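Local structure of putative aldehyde dehydrogenase (Burkholderia cenocepacia, 4YWE) at residues Phe343-Met354 with Ala374-Leu385; Asp402-Ala410 with Arg428-Leu436. The protein probably oxidises aldehydes with NAD or NADP as electron acceptor, as a member of the aldehyde dehydrogenase family, and binds calcium and magnesium ions. All blocks are in the same frame, centred on the assembly; numbering follows the deposited sequence. Where two conformers were deposited one is given.

Interaction 1: Phe343-Met354 with Ala374-Leu385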
loop_
_atom_site.group_PDB
_atom_site.type_symbol
_atom_site.label_atom_id
_atom_site.label_comp_id
_atom_site.label_asym_id
_atom_site.label_seq_id
_atom_site.Cartn_x
_atom_site.Cartn_y
_atom_site.Cartn_z
ATOM N N PHE A 343 -39.672 -23.536 -8.936
ATOM C CA PHE A 343 -39.122 -22.696 -9.994
ATOM C C PHE A 343 -39.387 -23.306 -11.367
ATOM O O PHE A 343 -39.870 -22.630 -12.275
ATOM C CB PHE A 343 -37.617 -22.493 -9.803
ATOM C CG PHE A 343 -37.267 -21.331 -8.924
ATOM C CD1 PHE A 343 -37.231 -20.046 -9.438
ATOM C CD2 PHE A 343 -36.959 -21.522 -7.588
ATOM C CE1 PHE A 343 -36.901 -18.971 -8.633
ATOM C CE2 PHE A 343 -36.629 -20.450 -6.778
ATOM C CZ PHE A 343 -36.598 -19.175 -7.302
ATOM N N LEU A 344 -39.069 -24.590 -11.505
ATOM C CA LEU A 344 -39.207 -25.287 -12.780
ATOM C C LEU A 344 -40.666 -25.434 -13.202
ATOM O O LEU A 344 -40.985 -25.343 -14.387
ATOM C CB LEU A 344 -38.542 -26.664 -12.704
ATOM C CG LEU A 344 -37.031 -26.658 -12.458
ATOM C CD1 LEU A 344 -36.486 -28.076 -12.382
ATOM C CD2 LEU A 344 -36.316 -25.863 -13.540
ATOM N N SER A 345 -41.549 -25.657 -12.231
ATOM C CA SER A 345 -42.970 -25.821 -12.521
ATOM C C SER A 345 -43.606 -24.497 -12.934
ATOM O O SER A 345 -44.447 -24.459 -13.832
ATOM C CB SER A 345 -43.706 -26.402 -11.310
ATOM O OG SER A 345 -43.663 -25.513 -10.208
ATOM N N ASP A 346 -43.205 -23.414 -12.274
ATOM C CA ASP A 346 -43.694 -22.084 -12.625
ATOM C C ASP A 346 -43.240 -21.692 -14.024
ATOM O O ASP A 346 -43.996 -21.092 -14.788
ATOM C CB ASP A 346 -43.217 -21.042 -11.611
ATOM C CG ASP A 346 -43.935 -21.147 -10.281
ATOM O OD1 ASP A 346 -45.065 -21.677 -10.254
ATOM O OD2 ASP A 346 -43.369 -20.695 -9.264
ATOM N N ALA A 347 -41.999 -22.037 -14.353
ATOM C CA ALA A 347 -41.431 -21.718 -15.657
ATOM C C ALA A 347 -42.140 -22.487 -16.767
ATOM O O ALA A 347 -42.408 -21.942 -17.840
ATOM C CB ALA A 347 -39.941 -22.019 -15.671
ATOM N N GLN A 348 -42.442 -23.754 -16.502
ATOM C CA GLN A 348 -43.119 -24.603 -17.475
ATOM C C GLN A 348 -44.554 -24.140 -17.701
ATOM O O GLN A 348 -45.080 -24.239 -18.809
ATOM C CB GLN A 348 -43.104 -26.063 -17.017
ATOM N N HIS A 349 -45.182 -23.634 -16.644
ATOM C CA HIS A 349 -46.555 -23.151 -16.728
ATOM C C HIS A 349 -46.625 -21.854 -17.527
ATOM O O HIS A 349 -47.606 -21.591 -18.220
ATOM C CB HIS A 349 -47.134 -22.943 -15.326
ATOM C CG HIS A 349 -48.571 -22.520 -15.321
ATOM N ND1 HIS A 349 -48.959 -21.200 -15.409
ATOM C CD2 HIS A 349 -49.713 -23.243 -15.230
ATOM C CE1 HIS A 349 -50.278 -21.129 -15.377
ATOM N NE2 HIS A 349 -50.759 -22.354 -15.269
ATOM N N ASP A 350 -45.571 -21.050 -17.431
ATOM C CA ASP A 350 -45.523 -19.763 -18.117
ATOM C C ASP A 350 -45.003 -19.902 -19.544
ATOM O O ASP A 350 -44.835 -18.909 -20.250
ATOM C CB ASP A 350 -44.653 -18.776 -17.335
ATOM C CG ASP A 350 -45.202 -18.488 -15.951
ATOM O OD1 ASP A 350 -46.435 -18.563 -15.773
ATOM O OD2 ASP A 350 -44.401 -18.188 -15.041
ATOM N N GLY A 351 -44.747 -21.135 -19.964
ATOM C CA GLY A 351 -44.346 -21.404 -21.333
ATOM C C GLY A 351 -42.868 -21.226 -21.629
ATOM O O GLY A 351 -42.483 -21.017 -22.779
ATOM N N ILE A 352 -42.036 -21.304 -20.595
ATOM C CA ILE A 352 -40.594 -21.246 -20.790
ATOM C C ILE A 352 -40.089 -22.631 -21.171
ATOM O O ILE A 352 -40.169 -23.567 -20.375
ATOM C CB ILE A 352 -39.872 -20.722 -19.540
ATOM C CG1 ILE A 352 -40.382 -19.328 -19.171
ATOM C CG2 ILE A 352 -38.371 -20.692 -19.775
ATOM C CD1 ILE A 352 -39.719 -18.740 -17.946
ATOM N N PRO A 353 -39.566 -22.767 -22.398
ATOM C CA PRO A 353 -39.118 -24.068 -22.905
ATOM C C PRO A 353 -37.884 -24.592 -22.179
ATOM O O PRO A 353 -36.918 -23.854 -21.992
ATOM C CB PRO A 353 -38.791 -23.783 -24.380
ATOM C CG PRO A 353 -39.410 -22.450 -24.681
ATOM C CD PRO A 353 -39.381 -21.699 -23.393
ATOM N N MET A 354 -37.924 -25.855 -21.769
ATOM C CA MET A 354 -36.742 -26.506 -21.228
ATOM C C MET A 354 -35.972 -27.155 -22.372
ATOM O O MET A 354 -36.370 -28.201 -22.884
ATOM C CB MET A 354 -37.119 -27.543 -20.168
ATOM C CG MET A 354 -35.930 -28.294 -19.590
ATOM S SD MET A 354 -36.391 -29.407 -18.250
ATOM C CE MET A 354 -36.880 -28.234 -16.988
ATOM N N ALA A 374 -30.930 -28.459 -15.350
ATOM C CA ALA A 374 -31.921 -28.072 -16.344
ATOM C C ALA A 374 -31.487 -26.838 -17.123
ATOM O O ALA A 374 -31.012 -25.860 -16.547
ATOM C CB ALA A 374 -33.266 -27.826 -15.676
ATOM N N LEU A 375 -31.657 -26.896 -18.440
ATOM C CA LEU A 375 -31.360 -25.763 -19.306
ATOM C C LEU A 375 -32.640 -25.203 -19.911
ATOM O O LEU A 375 -33.302 -25.870 -20.706
ATOM C CB LEU A 375 -30.395 -26.170 -20.419
ATOM C CG LEU A 375 -30.168 -25.114 -21.503
ATOM C CD1 LEU A 375 -29.425 -23.906 -20.946
ATOM C CD2 LEU A 375 -29.426 -25.711 -22.684
ATOM N N LEU A 376 -32.985 -23.977 -19.533
ATOM C CA LEU A 376 -34.171 -23.323 -20.071
ATOM C C LEU A 376 -33.780 -22.155 -20.970
ATOM O O LEU A 376 -32.788 -21.469 -20.717
ATOM C CB LEU A 376 -35.091 -22.845 -18.944
ATOM C CG LEU A 376 -35.843 -23.942 -18.182
ATOM C CD1 LEU A 376 -34.986 -24.550 -17.078
ATOM C CD2 LEU A 376 -37.152 -23.412 -17.622
ATOM N N ARG A 377 -34.566 -21.935 -22.017
ATOM C CA ARG A 377 -34.239 -20.933 -23.023
ATOM C C ARG A 377 -35.335 -19.884 -23.165
ATOM O O ARG A 377 -36.458 -20.082 -22.701
ATOM C CB ARG A 377 -33.994 -21.604 -24.375
ATOM C CG ARG A 377 -35.157 -22.459 -24.854
ATOM C CD ARG A 377 -35.002 -22.824 -26.318
ATOM N NE ARG A 377 -34.929 -21.634 -27.157
ATOM C CZ ARG A 377 -34.336 -21.593 -28.344
ATOM N NH1 ARG A 377 -33.757 -22.680 -28.834
ATOM N NH2 ARG A 377 -34.317 -20.465 -29.039
ATOM N N ASP A 378 -34.990 -18.774 -23.814
ATOM C CA ASP A 378 -35.928 -17.688 -24.088
ATOM C C ASP A 378 -36.552 -17.160 -22.803
ATOM O O ASP A 378 -37.706 -16.735 -22.790
ATOM C CB ASP A 378 -37.019 -18.154 -25.056
ATOM C CG ASP A 378 -36.451 -18.754 -26.327
ATOM O OD1 ASP A 378 -35.496 -18.175 -26.886
ATOM O OD2 ASP A 378 -36.952 -19.811 -26.762
ATOM N N VAL A 379 -35.779 -17.198 -21.724
ATOM C CA VAL A 379 -36.250 -16.755 -20.420
ATOM C C VAL A 379 -36.429 -15.243 -20.405
ATOM O O VAL A 379 -35.477 -14.502 -20.648
ATOM C CB VAL A 379 -35.286 -17.194 -19.304
ATOM C CG1 VAL A 379 -35.800 -16.735 -17.950
ATOM C CG2 VAL A 379 -35.094 -18.705 -19.327
ATOM N N PRO A 380 -37.655 -14.780 -20.122
ATOM C CA PRO A 380 -37.896 -13.342 -19.970
ATOM C C PRO A 380 -37.051 -12.764 -18.842
ATOM O O PRO A 380 -36.997 -13.357 -17.766
ATOM C CB PRO A 380 -39.390 -13.264 -19.634
ATOM C CG PRO A 380 -39.968 -14.547 -20.144
ATOM C CD PRO A 380 -38.886 -15.570 -19.957
ATOM N N PRO A 381 -36.384 -11.628 -19.092
ATOM C CA PRO A 381 -35.510 -10.998 -18.096
ATOM C C PRO A 381 -36.241 -10.677 -16.796
ATOM O O PRO A 381 -35.656 -10.776 -15.717
ATOM C CB PRO A 381 -35.056 -9.711 -18.793
ATOM C CG PRO A 381 -35.211 -9.991 -20.251
ATOM C CD PRO A 381 -36.404 -10.887 -20.364
ATOM N N SER A 382 -37.513 -10.306 -16.907
ATOM C CA SER A 382 -38.296 -9.894 -15.749
ATOM C C SER A 382 -38.941 -11.077 -15.038
ATOM O O SER A 382 -39.550 -10.916 -13.981
ATOM C CB SER A 382 -39.374 -8.892 -16.170
ATOM O OG SER A 382 -40.259 -9.473 -17.110
ATOM N N HIS A 383 -38.810 -12.267 -15.616
ATOM C CA HIS A 383 -39.394 -13.461 -15.017
ATOM C C HIS A 383 -38.629 -13.850 -13.753
ATOM O O HIS A 383 -37.427 -13.602 -13.644
ATOM C CB HIS A 383 -39.404 -14.622 -16.016
ATOM C CG HIS A 383 -40.237 -15.787 -15.577
ATOM N ND1 HIS A 383 -39.735 -16.813 -14.807
ATOM C CD2 HIS A 383 -41.540 -16.084 -15.797
ATOM C CE1 HIS A 383 -40.690 -17.695 -14.572
ATOM N NE2 HIS A 383 -41.795 -17.276 -15.162
ATOM N N ARG A 384 -39.338 -14.457 -12.804
ATOM C CA ARG A 384 -38.760 -14.853 -11.520
ATOM C C ARG A 384 -37.561 -15.788 -11.690
ATOM O O ARG A 384 -36.629 -15.770 -10.886
ATOM C CB ARG A 384 -39.832 -15.516 -10.649
ATOM C CG ARG A 384 -39.320 -16.102 -9.341
ATOM C CD ARG A 384 -40.467 -16.508 -8.428
ATOM N NE ARG A 384 -39.992 -16.996 -7.137
ATOM C CZ ARG A 384 -39.797 -18.278 -6.846
ATOM N NH1 ARG A 384 -40.038 -19.212 -7.756
ATOM N NH2 ARG A 384 -39.359 -18.627 -5.644
ATOM N N LEU A 385 -37.585 -16.595 -12.747
ATOM C CA LEU A 385 -36.494 -17.521 -13.031
ATOM C C LEU A 385 -35.186 -16.779 -13.297
ATOM O O LEU A 385 -34.106 -17.281 -12.988
ATOM C CB LEU A 385 -36.845 -18.410 -14.227
ATOM C CG LEU A 385 -35.845 -19.515 -14.576
ATOM C CD1 LEU A 385 -35.737 -20.520 -13.438
ATOM C CD2 LEU A 385 -36.227 -20.208 -15.873
HETATM O O HOH W 1 -41.023 -19.294 -9.966
#
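Ile352, Phe343 and Arg384 bury the most surface where the end of helix 334-349 and the chain after it lie against 374-385. The two branches of Ile352 work separately. Ile352 CD1 sits squarely over one face of the His383 imidazole, a CH-pi contact 3.6 Å from the ring centroid, and meets Pro380 CD tip to tip. Ile352 CG2, anti to the backbone N (chi1 to CG1 -58°), goes instead to Leu376 CD2 and Val379 CG2. Leu376 CD2 also touches Ala347 CB at 3.7 Å.

The same imidazole is gripped at both nitrogens. His383 NE2 gives a nearly straight bond to the anti lone pair of Asp350 OD2, 2.8 Å away. His383 ND1 accepts from Leu385 N at 3.0 Å, an N-cap bond, and the pair fixes the ring's rotation beneath Ile352. Asp350 and Asp346 belong to a calcium site observed for this protein, although no ion is bound to this chain here.

At the other end the Arg384 guanidinium lies flat on Phe343, planes 12° apart and Arg384 CZ 3.7 Å from the ring centroid, a cation-pi stack. Its chain, extended from CG to NE, carries it there. Asp346 OD2 adds a long ion pair from well outside the guanidinium plane, and Glu388 holds Arg384 NE.

Past the Schellman motif at Gly351, Pro353 O accepts from Arg377 N at 3.0 Å, and Met354 and Leu376 form an antiparallel non-hydrogen-bonded pair. Strand 374-376 is antiparallel to 354-360 on one edge and parallel to 394-400 on the other, with Leu375 turned to helix 303-315.

Interaction 2: Asp402-Ala410 with Arg428-Leu436; sequences DEDEAVALA and RQMRLARRL. With EDO (1,2-ethanediol), chain N.
Helices 403-410 and 428-435 run in roughly the same direction, their axes 34° apart and 10.7 Å at closest approach, their CA atoms closest at Val407 and Leu436. Glu403, its chain extended beyond CG, puts its carboxylate between two arginines. In one of its two modelled conformers, Arg431 takes it side-on and nearly coplanar: Arg431 NE bonds to Glu403 OE1 at 3.0 Å and Arg431 NH2 to Glu403 OE2 at 2.6 Å, both on syn lone pairs. Arg428 NE comes to Glu403 OE2 from above the carboxylate plane, 3.1 Å away, with the two planes almost perpendicular (87°). Two positive groups would probably stabilise the ionised carboxylate, and a water joins Glu403 OE1 to Arg435 NH1.

Arg435 bends at chi3 (65°) and lays one guanidinium face on Val407, Val407 CG2 being 3.6 Å from Arg435 CZ. At the edge Arg435 NH1 donates to Asp404 OD1 at 2.9 Å. Beneath these charges the contact is apolar: Val407 CG2 touches Leu432 CD2 at 3.8 Å, and Ala410 CB touches Leu436 CD2 at 3.7 Å.

The helices belong to successive beta-alpha-beta crossovers, linking parallel strands 394-400, 418-422 and 440-443, and pack side by side on the sheet: Ala406 on Phe400, Leu432 and Leu436 on strand 418-422, Ala433 on strand 440-443. The second helix also meets other chains, Lys480 of the second subunit bonding to Ala433 O and Leu436 O.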
loop_
_atom_site.group_PDB
_atom_site.type_symbol
_atom_site.label_atom_id
_atom_site.label_comp_id
_atom_site.label_asym_id
_atom_site.label_seq_id
_atom_site.Cartn_x
_atom_site.Cartn_y
_atom_site.Cartn_z
ATOM N N ASP A 402 -26.708 -6.054 -28.220
ATOM C CA ASP A 402 -25.453 -5.308 -28.156
ATOM C C ASP A 402 -24.880 -5.251 -26.742
ATOM O O ASP A 402 -25.431 -5.845 -25.817
ATOM C CB ASP A 402 -25.653 -3.887 -28.697
ATOM C CG ASP A 402 -26.791 -3.146 -28.008
ATOM O OD1 ASP A 402 -27.154 -3.505 -26.868
ATOM O OD2 ASP A 402 -27.323 -2.191 -28.613
ATOM N N GLU A 403 -23.777 -4.523 -26.586
ATOM C CA GLU A 403 -23.122 -4.377 -25.290
ATOM C C GLU A 403 -24.037 -3.705 -24.271
ATOM O O GLU A 403 -24.075 -4.101 -23.107
ATOM C CB GLU A 403 -21.823 -3.576 -25.425
ATOM C CG GLU A 403 -20.737 -4.264 -26.235
ATOM C CD GLU A 403 -19.418 -3.514 -26.195
ATOM O OE1 GLU A 403 -19.244 -2.660 -25.299
ATOM O OE2 GLU A 403 -18.556 -3.777 -27.059
ATOM N N ASP A 404 -24.769 -2.689 -24.718
ATOM C CA ASP A 404 -25.663 -1.941 -23.841
ATOM C C ASP A 404 -26.741 -2.827 -23.220
ATOM O O ASP A 404 -26.998 -2.740 -22.019
ATOM C CB ASP A 404 -26.316 -0.784 -24.603
ATOM C CG ASP A 404 -25.356 0.365 -24.851
ATOM O OD1 ASP A 404 -24.266 0.375 -24.239
ATOM O OD2 ASP A 404 -25.694 1.263 -25.650
ATOM N N GLU A 405 -27.370 -3.676 -24.027
ATOM C CA GLU A 405 -28.408 -4.558 -23.503
ATOM C C GLU A 405 -27.804 -5.632 -22.604
ATOM O O GLU A 405 -28.413 -6.035 -21.616
ATOM C CB GLU A 405 -29.209 -5.212 -24.630
ATOM C CG GLU A 405 -30.430 -5.970 -24.113
ATOM C CD GLU A 405 -31.268 -6.587 -25.213
ATOM O OE1 GLU A 405 -30.701 -6.976 -26.253
ATOM O OE2 GLU A 405 -32.500 -6.686 -25.033
ATOM N N ALA A 406 -26.606 -6.092 -22.951
ATOM C CA ALA A 406 -25.902 -7.073 -22.133
ATOM C C ALA A 406 -25.684 -6.525 -20.727
ATOM O O ALA A 406 -25.911 -7.222 -19.740
ATOM C CB ALA A 406 -24.576 -7.452 -22.771
ATOM N N VAL A 407 -25.257 -5.269 -20.647
ATOM C CA VAL A 407 -25.050 -4.607 -19.364
ATOM C C VAL A 407 -26.379 -4.424 -18.637
ATOM O O VAL A 407 -26.479 -4.678 -17.437
ATOM C CB VAL A 407 -24.339 -3.255 -19.543
ATOM C CG1 VAL A 407 -24.301 -2.492 -18.224
ATOM C CG2 VAL A 407 -22.934 -3.462 -20.090
ATOM N N ALA A 408 -27.395 -3.982 -19.374
ATOM C CA ALA A 408 -28.726 -3.779 -18.812
ATOM C C ALA A 408 -29.291 -5.081 -18.248
ATOM O O ALA A 408 -29.850 -5.100 -17.153
ATOM C CB ALA A 408 -29.663 -3.206 -19.866
ATOM N N LEU A 409 -29.138 -6.165 -19.001
ATOM C CA LEU A 409 -29.599 -7.474 -18.554
ATOM C C LEU A 409 -28.794 -7.963 -17.350
ATOM O O LEU A 409 -29.362 -8.463 -16.379
ATOM C CB LEU A 409 -29.509 -8.493 -19.692
ATOM C CG LEU A 409 -30.486 -8.315 -20.856
ATOM C CD1 LEU A 409 -30.209 -9.331 -21.954
ATOM C CD2 LEU A 409 -31.918 -8.425 -20.366
ATOM N N ALA A 410 -27.475 -7.807 -17.420
ATOM C CA ALA A 410 -26.583 -8.282 -16.366
ATOM C C ALA A 410 -26.829 -7.574 -15.035
ATOM O O ALA A 410 -26.873 -8.213 -13.985
ATOM C CB ALA A 410 -25.134 -8.111 -16.789
ATOM N N ARG A 428 -13.446 -4.489 -25.548
ATOM C CA ARG A 428 -14.768 -4.864 -25.059
ATOM C C ARG A 428 -14.697 -5.510 -23.677
ATOM O O ARG A 428 -15.545 -5.255 -22.823
ATOM C CB ARG A 428 -15.447 -5.811 -26.051
ATOM C CG ARG A 428 -16.770 -6.381 -25.573
ATOM C CD ARG A 428 -17.313 -7.380 -26.576
ATOM N NE ARG A 428 -17.767 -6.726 -27.798
ATOM C CZ ARG A 428 -17.914 -7.346 -28.964
ATOM N NH1 ARG A 428 -17.628 -8.635 -29.072
ATOM N NH2 ARG A 428 -18.338 -6.671 -30.025
ATOM N N GLN A 429 -13.680 -6.341 -23.466
ATOM C CA GLN A 429 -13.486 -7.019 -22.186
ATOM C C GLN A 429 -13.401 -6.036 -21.024
ATOM O O GLN A 429 -14.156 -6.135 -20.057
ATOM C CB GLN A 429 -12.220 -7.880 -22.224
ATOM C CG GLN A 429 -12.307 -9.087 -23.140
ATOM C CD GLN A 429 -10.945 -9.676 -23.458
ATOM O OE1 GLN A 429 -9.927 -9.246 -22.915
ATOM N NE2 GLN A 429 -10.921 -10.666 -24.342
ATOM N N MET A 430 -12.477 -5.086 -21.127
ATOM C CA MET A 430 -12.248 -4.123 -20.057
ATOM C C MET A 430 -13.394 -3.125 -19.938
ATOM O O MET A 430 -13.746 -2.704 -18.835
ATOM C CB MET A 430 -10.930 -3.382 -20.283
ATOM C CG MET A 430 -9.713 -4.290 -20.280
ATOM S SD MET A 430 -9.674 -5.361 -18.830
ATOM C CE MET A 430 -9.591 -4.148 -17.513
ATOM N N ARG A 431 -13.970 -2.750 -21.076
ATOM C CA ARG A 431 -15.072 -1.798 -21.107
ATOM C C ARG A 431 -16.283 -2.339 -20.349
ATOM O O ARG A 431 -16.929 -1.616 -19.593
ATOM C CB ARG A 431 -15.446 -1.471 -22.555
ATOM C CG ARG A 431 -16.443 -0.338 -22.713
ATOM C CD ARG A 431 -16.501 0.155 -24.155
ATOM N NE ARG A 431 -16.836 -0.908 -25.099
ATOM C CZ ARG A 431 -16.005 -1.377 -26.026
ATOM N NH1 ARG A 431 -14.784 -0.874 -26.144
ATOM N NH2 ARG A 431 -16.398 -2.348 -26.842
ATOM N N LEU A 432 -16.582 -3.617 -20.555
ATOM C CA LEU A 432 -17.704 -4.260 -19.882
ATOM C C LEU A 432 -17.416 -4.465 -18.401
ATOM O O LEU A 432 -18.284 -4.247 -17.557
ATOM C CB LEU A 432 -18.026 -5.604 -20.533
ATOM C CG LEU A 432 -18.623 -5.579 -21.937
ATOM C CD1 LEU A 432 -18.719 -6.991 -22.457
ATOM C CD2 LEU A 432 -19.985 -4.911 -21.934
ATOM N N ALA A 433 -16.192 -4.888 -18.099
ATOM C CA ALA A 433 -15.772 -5.152 -16.724
ATOM C C ALA A 433 -15.953 -3.928 -15.831
ATOM O O ALA A 433 -16.243 -4.053 -14.641
ATOM C CB ALA A 433 -14.324 -5.615 -16.698
ATOM N N ARG A 434 -15.780 -2.745 -16.412
ATOM C CA ARG A 434 -15.970 -1.501 -15.677
ATOM C C ARG A 434 -17.453 -1.212 -15.466
ATOM O O ARG A 434 -17.841 -0.637 -14.450
ATOM C CB ARG A 434 -15.309 -0.335 -16.414
ATOM N N ARG A 435 -18.278 -1.618 -16.428
ATOM C CA ARG A 435 -19.709 -1.323 -16.389
ATOM C C ARG A 435 -20.486 -2.291 -15.500
ATOM O O ARG A 435 -21.460 -1.904 -14.856
ATOM C CB ARG A 435 -20.299 -1.349 -17.802
ATOM C CG ARG A 435 -19.804 -0.238 -18.716
ATOM C CD ARG A 435 -20.544 -0.254 -20.045
ATOM N NE ARG A 435 -21.965 0.052 -19.888
ATOM C CZ ARG A 435 -22.850 0.033 -20.881
ATOM N NH1 ARG A 435 -22.465 -0.281 -22.110
ATOM N NH2 ARG A 435 -24.121 0.325 -20.646
ATOM N N LEU A 436 -20.060 -3.549 -15.476
ATOM C CA LEU A 436 -20.775 -4.580 -14.731
ATOM C C LEU A 436 -20.733 -4.325 -13.228
ATOM O O LEU A 436 -19.717 -3.888 -12.688
ATOM C CB LEU A 436 -20.198 -5.962 -15.044
ATOM C CG LEU A 436 -20.365 -6.457 -16.482
ATOM C CD1 LEU A 436 -19.739 -7.831 -16.656
ATOM C CD2 LEU A 436 -21.832 -6.483 -16.879
HETATM C C1 EDO N . -14.532 1.941 -12.704
HETATM O O1 EDO N . -14.449 0.536 -12.965
HETATM C C2 EDO N . -15.857 2.476 -13.233
HETATM O O2 EDO N . -16.939 1.774 -12.609
HETATM O O HOH W 2 -20.039 -0.954 -23.372
HETATM O O HOH W 3 -19.713 -4.059 -29.754
HETATM O O HOH W 4 -26.739 -0.475 -20.965
#

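In the fold
Both contacts lie against one mixed sheet, at different places along it. Interaction 1 includes its strand 374-376, to which it ties a helix end and the turn that follows; interaction 2 joins two helices lying by strands further across. Strand 394-400 is a shared neighbour, and Pro381 CG touches Leu409 CD2 at 3.6 Å, although the centres are about 24 Å apart. Each is partly buried. Interaction 1 is the larger and mainly apolar, with a histidine-carboxylate bond, a cation-pi stack and strand pairing through the backbone, and touches no other chain; interaction 2 is joined through side chains, arginine-carboxylate bridges over a small apolar floor, and borders subunit interfaces.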